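Local coordinates for vanadium-dependent bromoperoxidase (Corallina officinalis, PDB 1QHB), which catalyses the bromination of organic substrates by hydrogen peroxide and bromide, using a bound vanadate ion, and assembles into a dodecamer, at residues 7-11 with 12-16; 205-208 with 209-212; 380-383 with 384-387; 526-530 with 531-535. All coordinates share one frame; numbering follows the deposited sequence.

Contact 1: 7-11 with 12-16; sequences NLQSR and AKASF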
loop_
_atom_site.group_PDB
_atom_site.type_symbol
_atom_site.label_atom_id
_atom_site.label_comp_id
_atom_site.label_asym_id
_atom_site.label_seq_id
_atom_site.Cartn_x
_atom_site.Cartn_y
_atom_site.Cartn_z
ATOM N N ASN A 7 3.565 16.869 11.340
ATOM C CA ASN A 7 3.667 16.142 12.592
ATOM C C ASN A 7 5.135 15.745 12.716
ATOM O O ASN A 7 5.840 15.727 11.727
ATOM C CB ASN A 7 2.770 14.896 12.602
ATOM C CG ASN A 7 3.147 13.962 11.477
ATOM O OD1 ASN A 7 2.822 14.262 10.337
ATOM N ND2 ASN A 7 3.814 12.869 11.822
ATOM N N LEU A 8 5.570 15.511 13.927
ATOM C CA LEU A 8 6.889 14.970 14.169
ATOM C C LEU A 8 6.722 13.447 14.088
ATOM O O LEU A 8 5.618 12.894 14.155
ATOM C CB LEU A 8 7.214 15.338 15.616
ATOM C CG LEU A 8 7.357 16.842 15.888
ATOM C CD1 LEU A 8 7.465 17.108 17.383
ATOM C CD2 LEU A 8 8.629 17.299 15.146
ATOM N N GLN A 9 7.869 12.789 14.049
ATOM C CA GLN A 9 7.907 11.350 14.169
ATOM C C GLN A 9 9.138 11.049 15.020
ATOM O O GLN A 9 9.934 11.976 15.248
ATOM C CB GLN A 9 7.908 10.671 12.814
ATOM C CG GLN A 9 8.999 11.059 11.845
ATOM C CD GLN A 9 8.652 10.517 10.455
ATOM O OE1 GLN A 9 7.645 9.822 10.289
ATOM N NE2 GLN A 9 9.474 10.826 9.473
ATOM N N SER A 10 9.264 9.820 15.454
ATOM C CA SER A 10 10.453 9.404 16.192
ATOM C C SER A 10 11.695 9.729 15.378
ATOM O O SER A 10 11.628 9.790 14.155
ATOM C CB SER A 10 10.321 7.881 16.417
ATOM O OG SER A 10 10.614 7.239 15.195
ATOM N N ARG A 11 12.856 9.823 16.044
ATOM C CA ARG A 11 14.118 10.080 15.382
ATOM C C ARG A 11 14.484 8.968 14.423
ATOM O O ARG A 11 14.859 9.229 13.274
ATOM C CB ARG A 11 15.214 10.207 16.483
ATOM C CG ARG A 11 16.620 10.319 15.940
ATOM C CD ARG A 11 16.824 11.635 15.202
ATOM N NE ARG A 11 18.174 11.651 14.620
ATOM C CZ ARG A 11 18.851 12.665 14.074
ATOM N NH1 ARG A 11 18.355 13.896 14.022
ATOM N NH2 ARG A 11 20.041 12.494 13.549
ATOM N N ALA A 12 14.334 7.721 14.830
ATOM C CA ALA A 12 14.653 6.563 14.011
ATOM C C ALA A 12 13.899 6.600 12.692
ATOM O O ALA A 12 14.428 6.396 11.617
ATOM C CB ALA A 12 14.350 5.271 14.785
ATOM N N LYS A 13 12.611 6.913 12.742
ATOM C CA LYS A 13 11.766 6.961 11.560
ATOM C C LYS A 13 12.072 8.099 10.619
ATOM O O LYS A 13 12.049 7.997 9.381
ATOM C CB LYS A 13 10.297 7.030 12.001
ATOM C CG LYS A 13 9.368 6.668 10.871
ATOM C CD LYS A 13 9.642 5.283 10.290
ATOM C CE LYS A 13 8.491 4.830 9.405
ATOM N NZ LYS A 13 7.969 5.933 8.547
ATOM N N ALA A 14 12.441 9.261 11.167
ATOM C CA ALA A 14 12.883 10.407 10.400
ATOM C C ALA A 14 14.212 10.043 9.729
ATOM O O ALA A 14 14.453 10.535 8.625
ATOM C CB ALA A 14 13.129 11.626 11.308
ATOM N N SER A 15 15.098 9.304 10.407
ATOM C CA SER A 15 16.368 8.938 9.773
ATOM C C SER A 15 16.085 8.009 8.603
ATOM O O SER A 15 16.611 8.180 7.523
ATOM C CB SER A 15 17.284 8.170 10.772
ATOM O OG SER A 15 18.451 7.772 10.073
ATOM N N PHE A 16 15.176 7.024 8.781
ATOM C CA PHE A 16 14.829 6.079 7.736
ATOM C C PHE A 16 14.250 6.797 6.535
ATOM O O PHE A 16 14.599 6.540 5.392
ATOM C CB PHE A 16 13.807 5.050 8.255
ATOM C CG PHE A 16 13.216 4.149 7.202
ATOM C CD1 PHE A 16 13.926 3.072 6.726
ATOM C CD2 PHE A 16 11.933 4.392 6.716
ATOM C CE1 PHE A 16 13.402 2.239 5.760
ATOM C CE2 PHE A 16 11.399 3.567 5.725
ATOM C CZ PHE A 16 12.143 2.481 5.203
#

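Contact 2: 205-208 with 209-212; sequences GDPP and AEIR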
loop_
_atom_site.group_PDB
_atom_site.type_symbol
_atom_site.label_atom_id
_atom_site.label_comp_id
_atom_site.label_asym_id
_atom_site.label_seq_id
_atom_site.Cartn_x
_atom_site.Cartn_y
_atom_site.Cartn_z
ATOM N N GLY A 205 26.781 19.816 -37.263
ATOM C CA GLY A 205 26.453 18.426 -37.611
ATOM C C GLY A 205 27.336 17.485 -36.809
ATOM O O GLY A 205 26.951 16.340 -36.625
ATOM N N ASP A 206 28.503 17.965 -36.334
ATOM C CA ASP A 206 29.316 17.056 -35.537
ATOM C C ASP A 206 28.635 16.854 -34.171
ATOM O O ASP A 206 27.993 17.728 -33.590
ATOM C CB ASP A 206 30.712 17.638 -35.334
ATOM C CG ASP A 206 31.566 17.655 -36.553
ATOM O OD1 ASP A 206 31.310 16.902 -37.517
ATOM O OD2 ASP A 206 32.575 18.388 -36.583
ATOM N N PRO A 207 28.907 15.717 -33.559
ATOM C CA PRO A 207 28.419 15.430 -32.220
ATOM C C PRO A 207 28.866 16.515 -31.257
ATOM O O PRO A 207 30.031 16.914 -31.160
ATOM C CB PRO A 207 29.074 14.109 -31.854
ATOM C CG PRO A 207 29.677 13.545 -33.087
ATOM C CD PRO A 207 29.766 14.636 -34.121
ATOM N N PRO A 208 27.955 16.971 -30.410
ATOM C CA PRO A 208 28.234 17.998 -29.436
ATOM C C PRO A 208 29.416 17.661 -28.556
ATOM O O PRO A 208 30.172 18.595 -28.214
ATOM C CB PRO A 208 26.966 18.167 -28.631
ATOM C CG PRO A 208 25.890 17.642 -29.527
ATOM C CD PRO A 208 26.501 16.643 -30.462
ATOM N N ALA A 209 29.575 16.406 -28.141
ATOM C CA ALA A 209 30.702 16.070 -27.264
ATOM C C ALA A 209 32.056 16.333 -27.934
ATOM O O ALA A 209 32.990 16.754 -27.279
ATOM C CB ALA A 209 30.614 14.618 -26.854
ATOM N N GLU A 210 32.135 16.076 -29.244
ATOM C CA GLU A 210 33.313 16.342 -30.033
ATOM C C GLU A 210 33.599 17.825 -30.151
ATOM O O GLU A 210 34.756 18.198 -30.100
ATOM C CB GLU A 210 33.106 15.882 -31.482
ATOM C CG GLU A 210 33.690 14.521 -31.761
ATOM C CD GLU A 210 33.742 14.153 -33.236
ATOM O OE1 GLU A 210 33.844 15.004 -34.135
ATOM O OE2 GLU A 210 33.694 12.927 -33.428
ATOM N N ILE A 211 32.541 18.611 -30.359
ATOM C CA ILE A 211 32.707 20.056 -30.496
ATOM C C ILE A 211 33.260 20.553 -29.190
ATOM O O ILE A 211 34.188 21.350 -29.165
ATOM C CB ILE A 211 31.395 20.760 -30.884
ATOM C CG1 ILE A 211 31.008 20.376 -32.316
ATOM C CG2 ILE A 211 31.479 22.271 -30.720
ATOM C CD1 ILE A 211 29.531 20.577 -32.621
ATOM N N ARG A 212 32.741 20.083 -28.055
ATOM C CA ARG A 212 33.242 20.591 -26.773
ATOM C C ARG A 212 34.695 20.221 -26.513
ATOM O O ARG A 212 35.413 20.996 -25.874
ATOM C CB ARG A 212 32.302 20.091 -25.666
ATOM C CG ARG A 212 32.583 20.816 -24.355
ATOM C CD ARG A 212 31.751 20.306 -23.188
ATOM N NE ARG A 212 32.277 20.892 -21.947
ATOM C CZ ARG A 212 31.780 20.778 -20.721
ATOM N NH1 ARG A 212 30.667 20.093 -20.460
ATOM N NH2 ARG A 212 32.424 21.379 -19.716
HETATM O O HOH W 1 34.419 17.596 -34.756
#

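Contact 3: 380-383 with 384-387; sequences LSLV and TEVA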
loop_
_atom_site.group_PDB
_atom_site.type_symbol
_atom_site.label_atom_id
_atom_site.label_comp_id
_atom_site.label_asym_id
_atom_site.label_seq_id
_atom_site.Cartn_x
_atom_site.Cartn_y
_atom_site.Cartn_z
ATOM N N LEU A 380 37.472 17.308 4.664
ATOM C CA LEU A 380 38.536 16.292 4.627
ATOM C C LEU A 380 37.921 14.920 4.435
ATOM O O LEU A 380 38.554 14.174 3.678
ATOM C CB LEU A 380 39.394 16.313 5.890
ATOM C CG LEU A 380 40.408 17.478 5.970
ATOM C CD1 LEU A 380 40.910 17.586 7.398
ATOM C CD2 LEU A 380 41.546 17.227 4.997
ATOM N N SER A 381 36.733 14.602 4.977
ATOM C CA SER A 381 36.165 13.285 4.673
ATOM C C SER A 381 35.470 13.237 3.320
ATOM O O SER A 381 35.497 12.246 2.590
ATOM C CB SER A 381 35.170 12.859 5.744
ATOM O OG SER A 381 35.814 12.266 6.857
ATOM N N LEU A 382 34.800 14.336 2.998
ATOM C CA LEU A 382 34.017 14.426 1.762
ATOM C C LEU A 382 34.901 14.359 0.533
ATOM O O LEU A 382 34.536 13.672 -0.430
ATOM C CB LEU A 382 33.133 15.673 1.789
ATOM C CG LEU A 382 31.952 15.829 0.839
ATOM C CD1 LEU A 382 31.130 14.555 0.773
ATOM C CD2 LEU A 382 31.042 16.988 1.242
ATOM N N VAL A 383 36.113 14.957 0.544
ATOM C CA VAL A 383 36.920 14.927 -0.675
ATOM C C VAL A 383 37.409 13.533 -1.013
ATOM O O VAL A 383 37.740 13.164 -2.160
ATOM C CB VAL A 383 38.053 15.951 -0.501
ATOM C CG1 VAL A 383 39.074 15.496 0.544
ATOM C CG2 VAL A 383 38.766 16.145 -1.827
ATOM N N THR A 384 37.618 12.725 0.029
ATOM C CA THR A 384 38.159 11.368 -0.155
ATOM C C THR A 384 37.047 10.364 -0.371
ATOM O O THR A 384 37.251 9.446 -1.150
ATOM C CB THR A 384 38.982 10.905 1.076
ATOM O OG1 THR A 384 38.140 10.994 2.239
ATOM C CG2 THR A 384 40.170 11.814 1.320
ATOM N N GLU A 385 35.868 10.558 0.222
ATOM C CA GLU A 385 34.786 9.557 0.088
ATOM C C GLU A 385 34.162 9.509 -1.289
ATOM O O GLU A 385 33.657 8.451 -1.678
ATOM C CB GLU A 385 33.716 9.767 1.148
ATOM C CG GLU A 385 32.427 10.475 0.729
ATOM C CD GLU A 385 31.497 10.721 1.899
ATOM O OE1 GLU A 385 31.977 11.156 2.967
ATOM O OE2 GLU A 385 30.251 10.489 1.809
ATOM N N VAL A 386 34.202 10.591 -2.070
ATOM C CA VAL A 386 33.612 10.552 -3.407
ATOM C C VAL A 386 34.477 9.696 -4.309
ATOM O O VAL A 386 33.983 9.359 -5.367
ATOM C CB VAL A 386 33.480 11.942 -4.038
ATOM C CG1 VAL A 386 32.592 12.798 -3.152
ATOM C CG2 VAL A 386 34.816 12.696 -4.223
ATOM N N ALA A 387 35.755 9.451 -4.010
ATOM C CA ALA A 387 36.609 8.724 -4.942
ATOM C C ALA A 387 36.125 7.360 -5.355
ATOM O O ALA A 387 36.195 6.999 -6.539
ATOM C CB ALA A 387 38.047 8.662 -4.435
#

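Contact 4: 526-530 with 531-535; sequences GPLTV and AGELN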
loop_
_atom_site.group_PDB
_atom_site.type_symbol
_atom_site.label_atom_id
_atom_site.label_comp_id
_atom_site.label_asym_id
_atom_site.label_seq_id
_atom_site.Cartn_x
_atom_site.Cartn_y
_atom_site.Cartn_z
ATOM N N GLY A 526 50.048 37.298 -11.783
ATOM C CA GLY A 526 48.967 36.795 -10.928
ATOM C C GLY A 526 47.921 37.910 -11.006
ATOM O O GLY A 526 48.053 38.820 -11.824
ATOM N N PRO A 527 46.902 37.845 -10.186
ATOM C CA PRO A 527 46.723 36.737 -9.257
ATOM C C PRO A 527 46.089 35.572 -9.996
ATOM O O PRO A 527 45.651 35.633 -11.140
ATOM C CB PRO A 527 45.738 37.362 -8.249
ATOM C CG PRO A 527 44.823 38.121 -9.168
ATOM C CD PRO A 527 45.777 38.817 -10.116
ATOM N N LEU A 528 46.017 34.445 -9.335
ATOM C CA LEU A 528 45.340 33.248 -9.836
ATOM C C LEU A 528 44.170 33.041 -8.886
ATOM O O LEU A 528 44.171 33.676 -7.828
ATOM C CB LEU A 528 46.340 32.095 -9.736
ATOM C CG LEU A 528 47.532 32.177 -10.713
ATOM C CD1 LEU A 528 48.566 31.122 -10.384
ATOM C CD2 LEU A 528 47.031 31.975 -12.135
ATOM N N THR A 529 43.206 32.196 -9.174
ATOM C CA THR A 529 42.125 31.955 -8.221
ATOM C C THR A 529 42.293 30.509 -7.774
ATOM O O THR A 529 42.872 29.694 -8.531
ATOM C CB THR A 529 40.725 32.133 -8.848
ATOM O OG1 THR A 529 40.555 31.207 -9.926
ATOM C CG2 THR A 529 40.549 33.490 -9.515
ATOM N N VAL A 530 41.717 30.175 -6.644
ATOM C CA VAL A 530 41.707 28.826 -6.124
ATOM C C VAL A 530 41.045 27.888 -7.109
ATOM O O VAL A 530 41.521 26.776 -7.386
ATOM C CB VAL A 530 40.957 28.812 -4.772
ATOM C CG1 VAL A 530 40.738 27.387 -4.235
ATOM C CG2 VAL A 530 41.742 29.589 -3.741
ATOM N N ALA A 531 39.916 28.287 -7.701
ATOM C CA ALA A 531 39.207 27.425 -8.650
ATOM C C ALA A 531 40.073 27.127 -9.861
ATOM O O ALA A 531 40.073 25.982 -10.385
ATOM C CB ALA A 531 37.893 28.033 -9.131
ATOM N N GLY A 532 40.716 28.161 -10.423
ATOM C CA GLY A 532 41.537 27.894 -11.621
ATOM C C GLY A 532 42.753 27.038 -11.291
ATOM O O GLY A 532 43.128 26.231 -12.122
ATOM N N GLU A 533 43.380 27.143 -10.108
ATOM C CA GLU A 533 44.519 26.325 -9.747
ATOM C C GLU A 533 44.076 24.910 -9.309
ATOM O O GLU A 533 44.882 23.975 -9.327
ATOM C CB GLU A 533 45.337 26.987 -8.631
ATOM C CG GLU A 533 46.133 28.216 -9.107
ATOM C CD GLU A 533 47.089 27.817 -10.233
ATOM O OE1 GLU A 533 48.089 27.109 -9.924
ATOM O OE2 GLU A 533 46.785 28.182 -11.386
ATOM N N LEU A 534 42.818 24.738 -8.908
ATOM C CA LEU A 534 42.314 23.386 -8.561
ATOM C C LEU A 534 41.973 22.672 -9.849
ATOM O O LEU A 534 42.309 21.500 -10.079
ATOM C CB LEU A 534 41.111 23.436 -7.641
ATOM C CG LEU A 534 41.374 23.803 -6.179
ATOM C CD1 LEU A 534 40.037 24.058 -5.444
ATOM C CD2 LEU A 534 42.162 22.704 -5.477
ATOM N N ASN A 535 41.367 23.409 -10.797
ATOM C CA ASN A 535 41.105 22.880 -12.123
ATOM C C ASN A 535 42.437 22.535 -12.774
ATOM O O ASN A 535 42.620 21.486 -13.395
ATOM C CB ASN A 535 40.332 23.844 -13.046
ATOM C CG ASN A 535 38.879 24.046 -12.697
ATOM O OD1 ASN A 535 38.245 23.347 -11.887
ATOM N ND2 ASN A 535 38.255 25.061 -13.304
#

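Contact 1: 7-11 with 12-16
The methyl group of A12 sits at the start of helix 11-28, its CB 4.2 Å from OG of S10, the residue that caps this helix. S10 is the N-cap, and the bond that defines the cap comes next along the chain: the backbone N of K13 donates to S10 OG over 3.2 Å, with an N-H...O angle of 157°. With OG placed between the backbone N and the carbonyl carbon (chi1 76°), the short serine side chain folds back over the first turn and meets an amide that has no earlier turn to accept it. The aliphatic part of K13 is used as well, since its CG passes 3.6 Å from Q9 OE1 where the two long side chains cross. Their polar ends share D17: Q9 NE2 is hydrogen-bonded to it, while K13 NZ makes only a long, weak ion pair. A14 N then donates to S10 O, the first regular helical bond, and Q9 NE2 lies 3.6 Å from A14 CA. A14 is small enough to let F132 of the second subunit and A5 of the third pack against it. S15 continues the pattern, its N donating to O of R11, a residue whose guanidinium group reaches away to a salt bridge with D138 of the second subunit. That S15 N to R11 O bond is 2.9 Å long, and S15 CB stands 3.6 Å from the same oxygen.

Contact 2: 205-208 with 209-212
P207 O receives two backbone amides at the opening of helix 208-213: I211 N, 3.1 Å away and nearly straight at 158°, and E210 N, whose bond is weak because its N-H...O angle is only 122°. P207 holds the N-cap position although a proline has no side-chain acceptor to offer. P208 follows in the first turn, where no earlier carbonyl would have called for the N-H that it lacks, and its own O accepts from R212 N. E210 lies beside the P207 ring and points the same way, its OE2 4.1 Å from P207 CG. I211 instead meets D206: its CG1 stands anti to its own carbonyl carbon (chi1 -69°), which carries CD1 back to 3.4 Å from D206 O and sets CG1 against D206 CB. I211 also packs on G205 of the fifth subunit. Between D206 and E210 the carboxylates keep apart, OD2 to OE1 being 4.4 Å, and a water donates one hydrogen to D206 OD2 and the other to E210 OE1, both at 2.7 Å. D206 OD2 has a further donor in K203 N, which ties the loop to its own preceding residues. With an alanine in place of E210, the water would probably lose one of its two acceptors and the P207 ring its neighbour. Two acids can thus be neighbours on this surface because a water's two hydrogens lie between them, although their mutual repulsion may favour protonation of one slightly.

Contact 3: 380-383 with 384-387
S381 O accepts from two backbone amides of the next turn, and T384 OG1 lies close as well. E385 N makes the regular helical bond, 2.9 Å long and 148° at the hydrogen, and T384 N adds a weak one. T384 OG1 also stands 2.9 Å from S381 O, brought there by a chi1 of 56° that turns the hydroxyl back toward the preceding turn; whether its proton goes there is not settled, because this OG1 is also hydrogen-bonded to T384 OG1 of the second subunit. These residues lie in the long helix 376-402, buried at this point, which packs here against its copy in the second subunit. The pairing is reciprocal: S381 OG of each chain bonds to T384 O of the other, and small side chains such as these allow the helices to come close while satisfying their polar atoms. E385 crosses the L382 side chain, with CD 4.0 Å from L382 CD1. Its carboxylate is buried, yet OE1 is paired in a salt bridge with R389 of the second subunit and OE2 has a weak bond from Q574. E135 lies near OE2 with a like charge, which might raise the affinity of one acid for a proton. A lysine in place of E385 would probably leave that R389 without its anion and facing another cation. The next residue, V386, sets CG1 3.5 Å from L382 O and packs on A491 and I495 of helix 484-499.

Contact 4: 526-530 with 531-535
L528 lays its side chain across that of E533, with CD1 3.6 Å from E533 CD and equally close to OE2, while L528 CB meets E533 CG at 3.9 Å. In E533 a bend at chi2 (-59°) brings CD and the carboxylate round to L528 CD1; the carboxylate is held by a salt bridge from OE2 to K536 and a bond from Q239 N to OE1. The chain is changing here from strand to helix. Strand 528-529, paired antiparallel with 505-506, runs directly into helix 530-548, and T529 is the N-cap. Its OG1 accepts from G532 N at 3.1 Å, almost straight at 161°, and its carbonyl O accepts from E533 N. Threonine suits both roles, its branched side chain fitting the strand and its hydroxyl the cap. G532 contributes its N-H to the cap, and its helical backbone angles do not require glycine. V530 and, one turn further, L534 lie side by side and point the same way, CG1 of the valine 3.6 Å from CD1 of the leucine, while L534 N donates to V530 O. This apolar pair faces helix 337-349, where L346 touches V530 and A342 touches L534.

In the fold
None of the four contacts lies at the vanadate or calcium site. Contact 3 nevertheless belongs to helix 376-402, which also carries the vanadate-site residue K398, and contact 4 opens helix 530-548, which carries R545 of the same site; their centres are 21 Å apart, and helices 484-499 and 337-349 pack against both. Contact 1 is peripheral, its centre 43 Å from that of the chain, where several subunits of the dodecamer meet. It shares the second subunit with contact 3, about 28 Å away between centres. Contact 2 is a surface helix start, its nearest atoms about 9 Å from those of contact 4. Contacts 1, 2 and 4 all begin helices, whereas contact 3 lies within one.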